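Uncharacterized protein (PDB 3KNY) is of unknown function but folds as a two-domain protein of a gut bacterium, its natural form probably being a lipoprotein. Local coordinates at residues Asn12-Ser17 with Ala25-Ile30; Ala143-Lys148 with Lys187-Ser192; Val154-Ser159 with Ser178-Asp183. All blocks are in the same frame, centred on the assembly; numbering follows the deposited sequence.

Contact 1. Residues Asn12-Ser17 with Ala25-Ile30; sequences NEPMQS and APLNTI
Pro14 and Leu27 meet through one atom each: CG of Pro14, the out-of-plane corner of its ring, lies 4.0 Å from CD1 of Leu27. The proline presents its CB side to residues 25-30, whereas the leucine leaves its backbone more obliquely. The first torsion of Leu27 (chi1 -78°) starts the chain beside its own N, with CG anti to the carbonyl carbon, and CD1, anti to CA, extends it until it meets Pro14 CG. One residue on, the selenomethionine at Met15 runs beside Pro26. Its CG is 4.4 Å from Pro26 CB, a looser apolar approach than that at Pro14. Extension about CB-CG then takes the selenium onward, and the turn at CG-SE (chi3 95°) swings CE to within 4.5 Å of the carbonyl oxygen of Ala25. Neither segment is helix or strand; both belong to the long connection between strand 7-10 and helix 40-49, and the second holds a type II beta turn from Pro26 to Thr29. Leu27 occupies the second position of that turn. The Pro26 carbonyl oxygen takes two donors from Thr29: a weak bond from N at 3.1 Å, and one from OG1 at 2.9 Å, the hydroxyl standing 20° out of the carbonyl plane. Thr29 thereby ties the turn closed without touching residues 12-17. Strand 53-55 adjoins the contact: Glu54 touches both Pro14 and Leu27, and its OE2 accepts a hydrogen bond from Met15 N, while Tyr91 packs against Pro14.

Contact 2. Residues Ala143-Lys148 with Lys187-Ser192; sequences AAVTYK and KLIAAS
Torsion choices in both residues bring Ile189 and Tyr147 together. In Ile189, CG1 is anti to the carbonyl carbon and CD1 extends it, so the ethyl arm reaches out from strand 188-201. In Tyr147, CG falls between the backbone N and the carbonyl carbon (chi1 57°), which carries the ring toward residues 187-192; the second torsion, near perpendicular, turns its face to Ile189. CD1 of Ile189 consequently sits 3.7 Å from the Tyr147 ring centroid and only 10° off its normal, a CH-pi contact over the middle of the face. The other branch is used too: Ile189 CG2 approaches Val145 CG1 at 4.4 Å, so the isoleucine is shared by two residues of strand 140-149. Further along, where both residues are alanine, Ala143 CB and Ala191 CB meet at 3.8 Å. The segment axes pass 8.2 Å apart with N-to-C directions at 142°, and the backbones share no hydrogen bonds; this is the geometry of two sheets packed face to face, as in a beta sandwich, rather than of paired strands. All five touching residues are buried. The polar end of Tyr147 is satisfied beyond the contact, its OH being hydrogen-bonded to OXT of the C-terminal Pro218. Around this core, Met216 of strand 204-217 touches both Val145 and Ile189, Val180 of strand 177-183 does likewise, and Ile156 of strand 154-164 borders Val145.

Contact 3. Residues Val154-Ser159 with Ser178-Asp183; sequences VTITSS and SSVSYD
The Tyr182 ring has Val154 laid over one face: Val154 CB stands 3.6 Å from the ring centroid, only 4° off the normal, a CH-pi contact almost exactly over the centre. The two methyls spread across the same face, CG1 above the CD1 corner and CG2 at 3.7 Å from CE1, also close to CZ. On the same side, the Val154 O lies past the CG-CD2 edge, 3.7 Å from Tyr182 CD2. Beyond these segments, Asp153, Lys187 and Pro218 also touch the tyrosine side chain. Tyr182 attains this pose with CG anti to its amide nitrogen (chi1 175°), which sends the ring out beneath Val154; the two side chains meet at about a right angle.

A second apolar pair follows along the strands, Ile156 CG1 lying 4.1 Å from Val180 CG1, again with the side chains nearly perpendicular. Next along 154-159 comes a classic beta bulge, in which Thr157 and Ser158 both face Thr146 of the neighbouring strand. The extra residue shifts the alternation, so Ser159, three places after Ile156, again points its CB toward 178-183 and lies nearest Val180. The modelled approach of its hydroxyl to Val180 is doubtful.

The segment axes run 7.2 Å apart at 163°, nearly antiparallel, yet the strands belong to different sheets and their backbones exchange no hydrogen bonds. What joins them here is mainly apolar burial, 287 Å² in all, with a CH-pi contact at Tyr182. Ile156, Val180 and Tyr182 remain partly exposed, which marks this as an outer part of the interface, held without polar pairing between the two segments.

Contact 1 comes first along the chain, within the long connection between strand 7-10 and helix 40-49; its centre is about 21 Å from that of contact 2 and 25 Å from that of contact 3, across the chain's centre. Contacts 2 and 3, centres about 5 Å apart, join the three-stranded sheet, through strands 140-149 and 154-164, to the larger mixed sheet, through strands 188-201 and 177-183. Each pair is adjacent in its sheet, and the contacts touch, Thr146 O to Thr157 N and Leu188 O to Asp183 N both at 2.8 Å as probable hydrogen bonds, so they form one continuous inter-sheet interface. In sequence, contact 3 falls between the segments of contact 2.

Contact 1. Residues Asn12-Ser17 with Ala25-Ile30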
ATOM      1  N   ASN A  12      -9.387   7.849  -3.913  1.00 30.52           N
ATOM      2  CA  ASN A  12      -9.089   6.715  -3.073  1.00 26.86           C
ATOM      3  C   ASN A  12     -10.319   5.857  -2.899  1.00 29.32           C
ATOM      4  O   ASN A  12     -11.015   5.931  -1.886  1.00 29.24           O
ATOM      5  CB  ASN A  12      -8.570   7.186  -1.736  1.00 23.65           C
ATOM      6  CG  ASN A  12      -7.753   6.146  -1.043  1.00 24.61           C
ATOM      7  OD1 ASN A  12      -6.831   5.579  -1.630  1.00 29.56           O
ATOM      8  ND2 ASN A  12      -8.053   5.903   0.221  1.00 19.98           N
ATOM      9  N   GLU A  13     -10.589   5.047  -3.915  1.00 30.70           N
ATOM     10  CA  GLU A  13     -11.721   4.168  -3.891  1.00 31.55           C
ATOM     11  C   GLU A  13     -11.358   2.786  -4.437  1.00 33.37           C
ATOM     12  O   GLU A  13     -10.301   2.583  -5.054  1.00 34.38           O
ATOM     13  CB  GLU A  13     -12.862   4.824  -4.659  1.00 32.78           C
ATOM     14  CG  GLU A  13     -12.648   4.860  -6.182  1.00 36.08           C
ATOM     15  CD  GLU A  13     -13.676   5.724  -6.932  1.00 34.30           C
ATOM     16  OE1 GLU A  13     -14.748   6.074  -6.385  1.00 38.24           O
ATOM     17  OE2 GLU A  13     -13.369   6.069  -8.081  1.00 42.34           O
ATOM     18  N   PRO A  14     -12.227   1.799  -4.199  1.00 36.24           N
ATOM     19  CA  PRO A  14     -11.882   0.439  -4.613  1.00 36.71           C
ATOM     20  C   PRO A  14     -11.744   0.298  -6.123  1.00 38.57           C
ATOM     21  O   PRO A  14     -12.455   0.973  -6.876  1.00 39.35           O
ATOM     22  CB  PRO A  14     -13.056  -0.371  -4.093  1.00 36.97           C
ATOM     23  CG  PRO A  14     -13.610   0.419  -2.996  1.00 35.04           C
ATOM     24  CD  PRO A  14     -13.474   1.824  -3.426  1.00 34.54           C
HETATM   25  N   MSE A  15     -10.819  -0.550  -6.557  1.00 40.91           N
HETATM   26  CA  MSE A  15     -10.556  -0.710  -7.980  1.00 43.76           C
HETATM   27  C   MSE A  15     -11.736  -1.379  -8.673  1.00 48.47           C
HETATM   28  O   MSE A  15     -12.528  -2.073  -8.029  1.00 50.30           O
HETATM   29  CB  MSE A  15      -9.221  -1.438  -8.220  1.00 42.72           C
HETATM   30  CG  MSE A  15      -9.034  -2.823  -7.620  1.00 45.07           C
HETATM   31 SE   MSE A  15      -7.152  -3.362  -7.754  0.75 41.60          SE
HETATM   32  CE  MSE A  15      -6.501  -2.841  -6.019  1.00 35.68           C
ATOM     33  N   GLN A  16     -11.885  -1.127  -9.974  1.00 53.78           N
ATOM     34  CA  GLN A  16     -12.997  -1.704 -10.769  1.00 58.05           C
ATOM     35  C   GLN A  16     -12.630  -3.065 -11.376  1.00 59.08           C
ATOM     36  O   GLN A  16     -13.486  -3.937 -11.490  1.00 59.38           O
ATOM     37  CB  GLN A  16     -13.454  -0.726 -11.865  1.00 59.39           C
ATOM     38  CG  GLN A  16     -13.869   0.676 -11.339  1.00 62.44           C
ATOM     39  CD  GLN A  16     -15.135   0.657 -10.469  1.00 69.68           C
ATOM     40  OE1 GLN A  16     -15.895  -0.318 -10.459  1.00 77.27           O
ATOM     41  NE2 GLN A  16     -15.365   1.746  -9.748  1.00 73.94           N
ATOM     42  N   SER A  17     -11.360  -3.229 -11.761  1.00 60.54           N
ATOM     43  CA  SER A  17     -10.841  -4.502 -12.241  1.00 60.83           C
ATOM     44  C   SER A  17      -9.515  -4.779 -11.572  1.00 60.60           C
ATOM     45  O   SER A  17      -8.825  -3.856 -11.156  1.00 59.22           O
ATOM     46  CB  SER A  17     -10.593  -4.471 -13.753  1.00 61.46           C
ATOM     47  OG  SER A  17      -9.284  -3.978 -14.037  1.00 64.49           O
ATOM     48  N   ALA A  25      -4.734  -7.089  -4.157  1.00 40.83           N
ATOM     49  CA  ALA A  25      -5.986  -7.855  -4.227  1.00 38.64           C
ATOM     50  C   ALA A  25      -7.198  -6.930  -4.073  1.00 38.37           C
ATOM     51  O   ALA A  25      -7.268  -6.170  -3.113  1.00 39.35           O
ATOM     52  CB  ALA A  25      -6.017  -8.949  -3.137  1.00 36.29           C
ATOM     53  N   PRO A  26      -8.157  -6.994  -5.010  1.00 37.26           N
ATOM     54  CA  PRO A  26      -9.409  -6.231  -4.892  1.00 36.65           C
ATOM     55  C   PRO A  26     -10.142  -6.574  -3.616  1.00 35.79           C
ATOM     56  O   PRO A  26     -10.029  -7.708  -3.147  1.00 37.35           O
ATOM     57  CB  PRO A  26     -10.255  -6.736  -6.065  1.00 37.38           C
ATOM     58  CG  PRO A  26      -9.312  -7.402  -7.021  1.00 36.70           C
ATOM     59  CD  PRO A  26      -8.078  -7.775  -6.260  1.00 37.56           C
ATOM     60  N   LEU A  27     -10.913  -5.632  -3.086  1.00 34.71           N
ATOM     61  CA  LEU A  27     -11.673  -5.865  -1.858  1.00 35.17           C
ATOM     62  C   LEU A  27     -12.415  -7.195  -1.848  1.00 36.37           C
ATOM     63  O   LEU A  27     -12.917  -7.687  -2.879  1.00 37.52           O
ATOM     64  CB  LEU A  27     -12.706  -4.767  -1.610  1.00 34.87           C
ATOM     65  CG  LEU A  27     -12.282  -3.422  -1.039  1.00 37.37           C
ATOM     66  CD1 LEU A  27     -13.550  -2.748  -0.564  1.00 28.92           C
ATOM     67  CD2 LEU A  27     -11.280  -3.535   0.119  1.00 36.24           C
ATOM     68  N   ASN A  28     -12.489  -7.779  -0.662  1.00 35.88           N
ATOM     69  CA  ASN A  28     -13.188  -9.041  -0.477  1.00 35.07           C
ATOM     70  C   ASN A  28     -12.719 -10.176  -1.412  1.00 33.88           C
ATOM     71  O   ASN A  28     -13.496 -11.045  -1.761  1.00 33.93           O
ATOM     72  CB  ASN A  28     -14.694  -8.795  -0.575  1.00 33.54           C
ATOM     73  CG  ASN A  28     -15.158  -7.723   0.391  1.00 36.55           C
ATOM     74  OD1 ASN A  28     -15.104  -7.903   1.614  1.00 37.86           O
ATOM     75  ND2 ASN A  28     -15.599  -6.591  -0.151  1.00 26.46           N
ATOM     76  N   THR A  29     -11.446 -10.158  -1.801  1.00 33.03           N
ATOM     77  CA  THR A  29     -10.825 -11.286  -2.478  1.00 32.38           C
ATOM     78  C   THR A  29      -9.431 -11.548  -1.890  1.00 33.43           C
ATOM     79  O   THR A  29      -8.781 -10.638  -1.351  1.00 35.97           O
ATOM     80  CB  THR A  29     -10.693 -11.079  -4.011  1.00 31.80           C
ATOM     81  OG1 THR A  29      -9.504 -10.331  -4.305  1.00 40.62           O
ATOM     82  CG2 THR A  29     -11.916 -10.395  -4.590  1.00 22.11           C
ATOM     83  N   ILE A  30      -8.994 -12.802  -1.987  1.00 32.97           N
ATOM     84  CA  ILE A  30      -7.662 -13.234  -1.559  1.00 32.68           C
ATOM     85  C   ILE A  30      -7.116 -14.118  -2.667  1.00 33.49           C
ATOM     86  O   ILE A  30      -7.807 -15.017  -3.101  1.00 32.54           O
ATOM     87  CB  ILE A  30      -7.704 -14.014  -0.222  1.00 31.84           C
ATOM     88  CG1 ILE A  30      -8.479 -13.196   0.822  1.00 35.15           C
ATOM     89  CG2 ILE A  30      -6.288 -14.331   0.270  1.00 25.13           C
ATOM     90  CD1 ILE A  30      -8.457 -13.758   2.223  1.00 40.99           C
TER

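Contact 2. Residues Ala143-Lys148 with Lys187-Ser192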
ATOM      1  N   ALA A 143       5.462   5.555  -3.559  1.00 24.49           N
ATOM      2  CA  ALA A 143       5.947   6.162  -2.308  1.00 23.46           C
ATOM      3  C   ALA A 143       7.018   5.239  -1.720  1.00 24.59           C
ATOM      4  O   ALA A 143       6.890   4.011  -1.800  1.00 26.07           O
ATOM      5  CB  ALA A 143       4.791   6.368  -1.310  1.00 20.53           C
ATOM      6  N   ALA A 144       8.093   5.822  -1.187  1.00 24.46           N
ATOM      7  CA  ALA A 144       9.146   5.084  -0.453  1.00 23.55           C
ATOM      8  C   ALA A 144       9.372   5.796   0.891  1.00 23.46           C
ATOM      9  O   ALA A 144       9.256   6.984   0.981  1.00 25.43           O
ATOM     10  CB  ALA A 144      10.409   5.035  -1.240  1.00 19.81           C
ATOM     11  N   VAL A 145       9.717   5.063   1.928  1.00 25.77           N
ATOM     12  CA  VAL A 145       9.777   5.599   3.289  1.00 26.15           C
ATOM     13  C   VAL A 145      10.906   4.919   4.003  1.00 27.97           C
ATOM     14  O   VAL A 145      11.045   3.702   3.912  1.00 30.34           O
ATOM     15  CB  VAL A 145       8.503   5.249   4.089  1.00 25.19           C
ATOM     16  CG1 VAL A 145       8.630   5.733   5.485  1.00 25.88           C
ATOM     17  CG2 VAL A 145       7.289   5.871   3.443  1.00 28.13           C
ATOM     18  N   THR A 146      11.706   5.688   4.728  1.00 29.96           N
ATOM     19  CA  THR A 146      12.753   5.116   5.561  1.00 31.61           C
ATOM     20  C   THR A 146      12.385   5.407   6.980  1.00 32.20           C
ATOM     21  O   THR A 146      11.986   6.515   7.283  1.00 33.93           O
ATOM     22  CB  THR A 146      14.106   5.706   5.233  1.00 32.57           C
ATOM     23  OG1 THR A 146      14.478   5.258   3.929  1.00 32.03           O
ATOM     24  CG2 THR A 146      15.149   5.235   6.226  1.00 37.29           C
ATOM     25  N   TYR A 147      12.527   4.417   7.853  1.00 33.19           N
ATOM     26  CA  TYR A 147      12.099   4.562   9.231  1.00 33.29           C
ATOM     27  C   TYR A 147      12.881   3.697  10.197  1.00 36.50           C
ATOM     28  O   TYR A 147      13.623   2.793   9.799  1.00 35.24           O
ATOM     29  CB  TYR A 147      10.612   4.228   9.350  1.00 32.43           C
ATOM     30  CG  TYR A 147      10.213   2.841   8.858  1.00 33.48           C
ATOM     31  CD1 TYR A 147      10.020   2.584   7.500  1.00 34.65           C
ATOM     32  CD2 TYR A 147       9.994   1.796   9.750  1.00 31.24           C
ATOM     33  CE1 TYR A 147       9.645   1.313   7.046  1.00 32.59           C
ATOM     34  CE2 TYR A 147       9.604   0.524   9.307  1.00 29.77           C
ATOM     35  CZ  TYR A 147       9.441   0.292   7.956  1.00 31.59           C
ATOM     36  OH  TYR A 147       9.071  -0.948   7.520  1.00 28.29           O
ATOM     37  N   LYS A 148      12.692   3.997  11.479  1.00 39.21           N
ATOM     38  CA  LYS A 148      13.261   3.228  12.559  1.00 40.77           C
ATOM     39  C   LYS A 148      12.105   2.601  13.327  1.00 41.19           C
ATOM     40  O   LYS A 148      11.158   3.283  13.714  1.00 40.23           O
ATOM     41  CB  LYS A 148      14.065   4.144  13.467  1.00 43.82           C
ATOM     42  CG  LYS A 148      15.348   3.526  13.992  1.00 46.61           C
ATOM     43  CD  LYS A 148      16.004   4.409  15.044  1.00 49.82           C
ATOM     44  CE  LYS A 148      15.097   4.575  16.268  1.00 50.52           C
ATOM     45  NZ  LYS A 148      15.896   4.786  17.507  1.00 46.77           N
ATOM     46  N   LYS A 187      -1.277   1.178  13.985  1.00 39.81           N
ATOM     47  CA  LYS A 187       0.121   0.729  13.939  1.00 39.40           C
ATOM     48  C   LYS A 187       0.579   0.518  12.491  1.00 38.42           C
ATOM     49  O   LYS A 187       1.269  -0.448  12.182  1.00 38.07           O
ATOM     50  CB  LYS A 187       0.317  -0.525  14.799  1.00 39.28           C
ATOM     51  CG  LYS A 187      -0.130  -0.322  16.271  1.00 47.03           C
ATOM     52  CD  LYS A 187      -0.165  -1.634  17.102  1.00 56.63           C
ATOM     53  CE  LYS A 187      -1.067  -1.500  18.336  1.00 61.25           C
ATOM     54  NZ  LYS A 187      -1.017  -0.102  18.903  1.00 62.94           N
ATOM     55  N   LEU A 188       0.172   1.445  11.617  1.00 36.94           N
ATOM     56  CA  LEU A 188       0.541   1.445  10.196  1.00 34.76           C
ATOM     57  C   LEU A 188       1.248   2.746   9.810  1.00 31.46           C
ATOM     58  O   LEU A 188       1.042   3.780  10.447  1.00 31.72           O
ATOM     59  CB  LEU A 188      -0.721   1.333   9.331  1.00 33.78           C
ATOM     60  CG  LEU A 188      -1.579   0.081   9.452  1.00 35.12           C
ATOM     61  CD1 LEU A 188      -2.836   0.245   8.586  1.00 32.35           C
ATOM     62  CD2 LEU A 188      -0.780  -1.136   9.032  1.00 27.01           C
ATOM     63  N   ILE A 189       2.058   2.692   8.754  1.00 28.33           N
ATOM     64  CA  ILE A 189       2.577   3.893   8.104  1.00 25.94           C
ATOM     65  C   ILE A 189       1.604   4.209   6.987  1.00 25.74           C
ATOM     66  O   ILE A 189       1.234   3.311   6.281  1.00 26.20           O
ATOM     67  CB  ILE A 189       3.977   3.658   7.524  1.00 26.49           C
ATOM     68  CG1 ILE A 189       4.976   3.349   8.655  1.00 27.69           C
ATOM     69  CG2 ILE A 189       4.471   4.864   6.758  1.00 22.78           C
ATOM     70  CD1 ILE A 189       6.352   2.866   8.171  1.00 20.87           C
ATOM     71  N   ALA A 190       1.153   5.469   6.875  1.00 27.55           N
ATOM     72  CA  ALA A 190       0.223   5.942   5.818  1.00 27.26           C
ATOM     73  C   ALA A 190       0.972   6.892   4.939  1.00 28.08           C
ATOM     74  O   ALA A 190       1.535   7.843   5.444  1.00 30.95           O
ATOM     75  CB  ALA A 190      -0.969   6.687   6.402  1.00 23.15           C
ATOM     76  N   ALA A 191       0.979   6.636   3.633  1.00 27.88           N
ATOM     77  CA  ALA A 191       1.616   7.515   2.651  1.00 26.01           C
ATOM     78  C   ALA A 191       0.509   7.933   1.679  1.00 27.88           C
ATOM     79  O   ALA A 191      -0.257   7.082   1.203  1.00 29.74           O
ATOM     80  CB  ALA A 191       2.766   6.783   1.900  1.00 21.65           C
ATOM     81  N   SER A 192       0.403   9.232   1.399  1.00 25.82           N
ATOM     82  CA  SER A 192      -0.653   9.724   0.531  1.00 26.02           C
ATOM     83  C   SER A 192      -0.107  10.656  -0.487  1.00 26.94           C
ATOM     84  O   SER A 192       0.936  11.263  -0.281  1.00 27.97           O
ATOM     85  CB  SER A 192      -1.708  10.488   1.326  1.00 24.47           C
ATOM     86  OG  SER A 192      -2.456   9.599   2.126  1.00 28.45           O
TER

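Contact 3. Residues Val154-Ser159 with Ser178-Asp183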
ATOM      1  N   VAL A 154       7.447   3.787  15.980  1.00 50.89           N
ATOM      2  CA  VAL A 154       7.989   3.849  14.623  1.00 49.31           C
ATOM      3  C   VAL A 154       8.199   5.301  14.205  1.00 47.56           C
ATOM      4  O   VAL A 154       7.257   6.089  14.248  1.00 47.62           O
ATOM      5  CB  VAL A 154       7.026   3.252  13.620  1.00 50.20           C
ATOM      6  CG1 VAL A 154       7.491   3.563  12.186  1.00 44.55           C
ATOM      7  CG2 VAL A 154       6.887   1.764  13.882  1.00 48.85           C
ATOM      8  N   THR A 155       9.418   5.643  13.782  1.00 43.70           N
ATOM      9  CA  THR A 155       9.739   7.015  13.404  1.00 39.99           C
ATOM     10  C   THR A 155      10.306   7.179  11.971  1.00 38.17           C
ATOM     11  O   THR A 155      11.315   6.545  11.621  1.00 35.28           O
ATOM     12  CB  THR A 155      10.681   7.652  14.427  1.00 41.09           C
ATOM     13  OG1 THR A 155      11.955   6.963  14.476  1.00 34.67           O
ATOM     14  CG2 THR A 155       9.979   7.691  15.794  1.00 41.08           C
ATOM     15  N   ILE A 156       9.659   8.072  11.190  1.00 34.39           N
ATOM     16  CA  ILE A 156       9.970   8.314   9.780  1.00 29.97           C
ATOM     17  C   ILE A 156      11.172   9.229   9.608  1.00 28.71           C
ATOM     18  O   ILE A 156      11.162  10.369  10.037  1.00 30.13           O
ATOM     19  CB  ILE A 156       8.791   8.952   9.028  1.00 29.14           C
ATOM     20  CG1 ILE A 156       7.485   8.168   9.238  1.00 29.71           C
ATOM     21  CG2 ILE A 156       9.145   9.098   7.536  1.00 24.29           C
ATOM     22  CD1 ILE A 156       7.536   6.751   8.758  1.00 34.64           C
ATOM     23  N   THR A 157      12.215   8.735   8.969  1.00 29.17           N
ATOM     24  CA  THR A 157      13.447   9.514   8.785  1.00 29.33           C
ATOM     25  C   THR A 157      13.496  10.147   7.390  1.00 27.76           C
ATOM     26  O   THR A 157      14.178  11.125   7.159  1.00 26.80           O
ATOM     27  CB  THR A 157      14.670   8.613   8.959  1.00 28.90           C
ATOM     28  OG1 THR A 157      14.693   7.636   7.901  1.00 34.43           O
ATOM     29  CG2 THR A 157      14.594   7.895  10.293  1.00 28.11           C
ATOM     30  N   SER A 158      12.760   9.571   6.457  1.00 29.12           N
ATOM     31  CA  SER A 158      12.766  10.043   5.090  1.00 29.67           C
ATOM     32  C   SER A 158      11.560   9.534   4.351  1.00 29.34           C
ATOM     33  O   SER A 158      11.027   8.473   4.657  1.00 30.21           O
ATOM     34  CB  SER A 158      14.001   9.538   4.412  1.00 29.43           C
ATOM     35  OG  SER A 158      13.664   9.072   3.149  1.00 37.36           O
ATOM     36  N   SER A 159      11.135  10.285   3.355  1.00 28.17           N
ATOM     37  CA  SER A 159       9.901   9.960   2.661  1.00 27.53           C
ATOM     38  C   SER A 159       9.963  10.488   1.247  1.00 26.82           C
ATOM     39  O   SER A 159      10.403  11.604   1.069  1.00 24.91           O
ATOM     40  CB  SER A 159       8.773  10.641   3.397  1.00 27.51           C
ATOM     41  OG  SER A 159       7.599  10.664   2.619  1.00 38.82           O
ATOM     42  N   SER A 178       2.136  15.423  -0.889  1.00 20.74           N
ATOM     43  CA  SER A 178       2.180  14.064  -0.408  1.00 25.00           C
ATOM     44  C   SER A 178       2.349  14.160   1.097  1.00 24.48           C
ATOM     45  O   SER A 178       2.713  15.208   1.610  1.00 24.66           O
ATOM     46  CB  SER A 178       3.349  13.328  -1.012  1.00 25.24           C
ATOM     47  OG  SER A 178       4.545  14.004  -0.645  1.00 41.29           O
ATOM     48  N   SER A 179       2.010  13.109   1.817  1.00 26.37           N
ATOM     49  CA  SER A 179       2.282  13.085   3.248  1.00 28.08           C
ATOM     50  C   SER A 179       2.615  11.691   3.719  1.00 27.45           C
ATOM     51  O   SER A 179       2.290  10.724   3.064  1.00 29.89           O
ATOM     52  CB  SER A 179       1.107  13.628   4.033  1.00 27.40           C
ATOM     53  OG  SER A 179      -0.028  12.886   3.713  1.00 32.70           O
ATOM     54  N   VAL A 180       3.281  11.614   4.855  1.00 27.13           N
ATOM     55  CA  VAL A 180       3.623  10.349   5.481  1.00 28.35           C
ATOM     56  C   VAL A 180       3.523  10.516   6.977  1.00 29.01           C
ATOM     57  O   VAL A 180       3.910  11.536   7.537  1.00 34.02           O
ATOM     58  CB  VAL A 180       5.020   9.874   5.125  1.00 29.86           C
ATOM     59  CG1 VAL A 180       5.278   8.519   5.751  1.00 32.81           C
ATOM     60  CG2 VAL A 180       5.154   9.744   3.615  1.00 31.41           C
ATOM     61  N   SER A 181       2.958   9.533   7.637  1.00 27.67           N
ATOM     62  CA  SER A 181       2.854   9.588   9.056  1.00 28.87           C
ATOM     63  C   SER A 181       2.668   8.174   9.595  1.00 29.89           C
ATOM     64  O   SER A 181       2.369   7.254   8.837  1.00 31.87           O
ATOM     65  CB  SER A 181       1.680  10.438   9.430  1.00 27.02           C
ATOM     66  OG  SER A 181       0.519   9.671   9.262  1.00 34.04           O
ATOM     67  N   TYR A 182       2.868   8.000  10.894  1.00 29.35           N
ATOM     68  CA  TYR A 182       2.628   6.720  11.525  1.00 28.66           C
ATOM     69  C   TYR A 182       1.370   6.820  12.401  1.00 30.13           C
ATOM     70  O   TYR A 182       1.292   7.675  13.273  1.00 28.19           O
ATOM     71  CB  TYR A 182       3.848   6.312  12.332  1.00 25.18           C
ATOM     72  CG  TYR A 182       3.660   5.058  13.136  1.00 29.77           C
ATOM     73  CD1 TYR A 182       3.472   3.837  12.516  1.00 28.42           C
ATOM     74  CD2 TYR A 182       3.698   5.092  14.532  1.00 35.16           C
ATOM     75  CE1 TYR A 182       3.315   2.677  13.261  1.00 32.90           C
ATOM     76  CE2 TYR A 182       3.548   3.956  15.274  1.00 28.04           C
ATOM     77  CZ  TYR A 182       3.357   2.748  14.638  1.00 30.43           C
ATOM     78  OH  TYR A 182       3.179   1.616  15.392  1.00 38.78           O
ATOM     79  N   ASP A 183       0.381   5.962  12.134  1.00 32.29           N
ATOM     80  CA  ASP A 183      -0.861   5.929  12.905  1.00 33.35           C
ATOM     81  C   ASP A 183      -0.676   5.020  14.103  1.00 36.20           C
ATOM     82  O   ASP A 183      -0.570   3.803  13.954  1.00 36.37           O
ATOM     83  CB  ASP A 183      -2.014   5.426  12.049  1.00 31.10           C
ATOM     84  CG  ASP A 183      -3.316   5.393  12.801  1.00 34.35           C
ATOM     85  OD1 ASP A 183      -3.321   5.035  14.007  1.00 40.34           O
ATOM     86  OD2 ASP A 183      -4.347   5.716  12.186  1.00 37.20           O
TER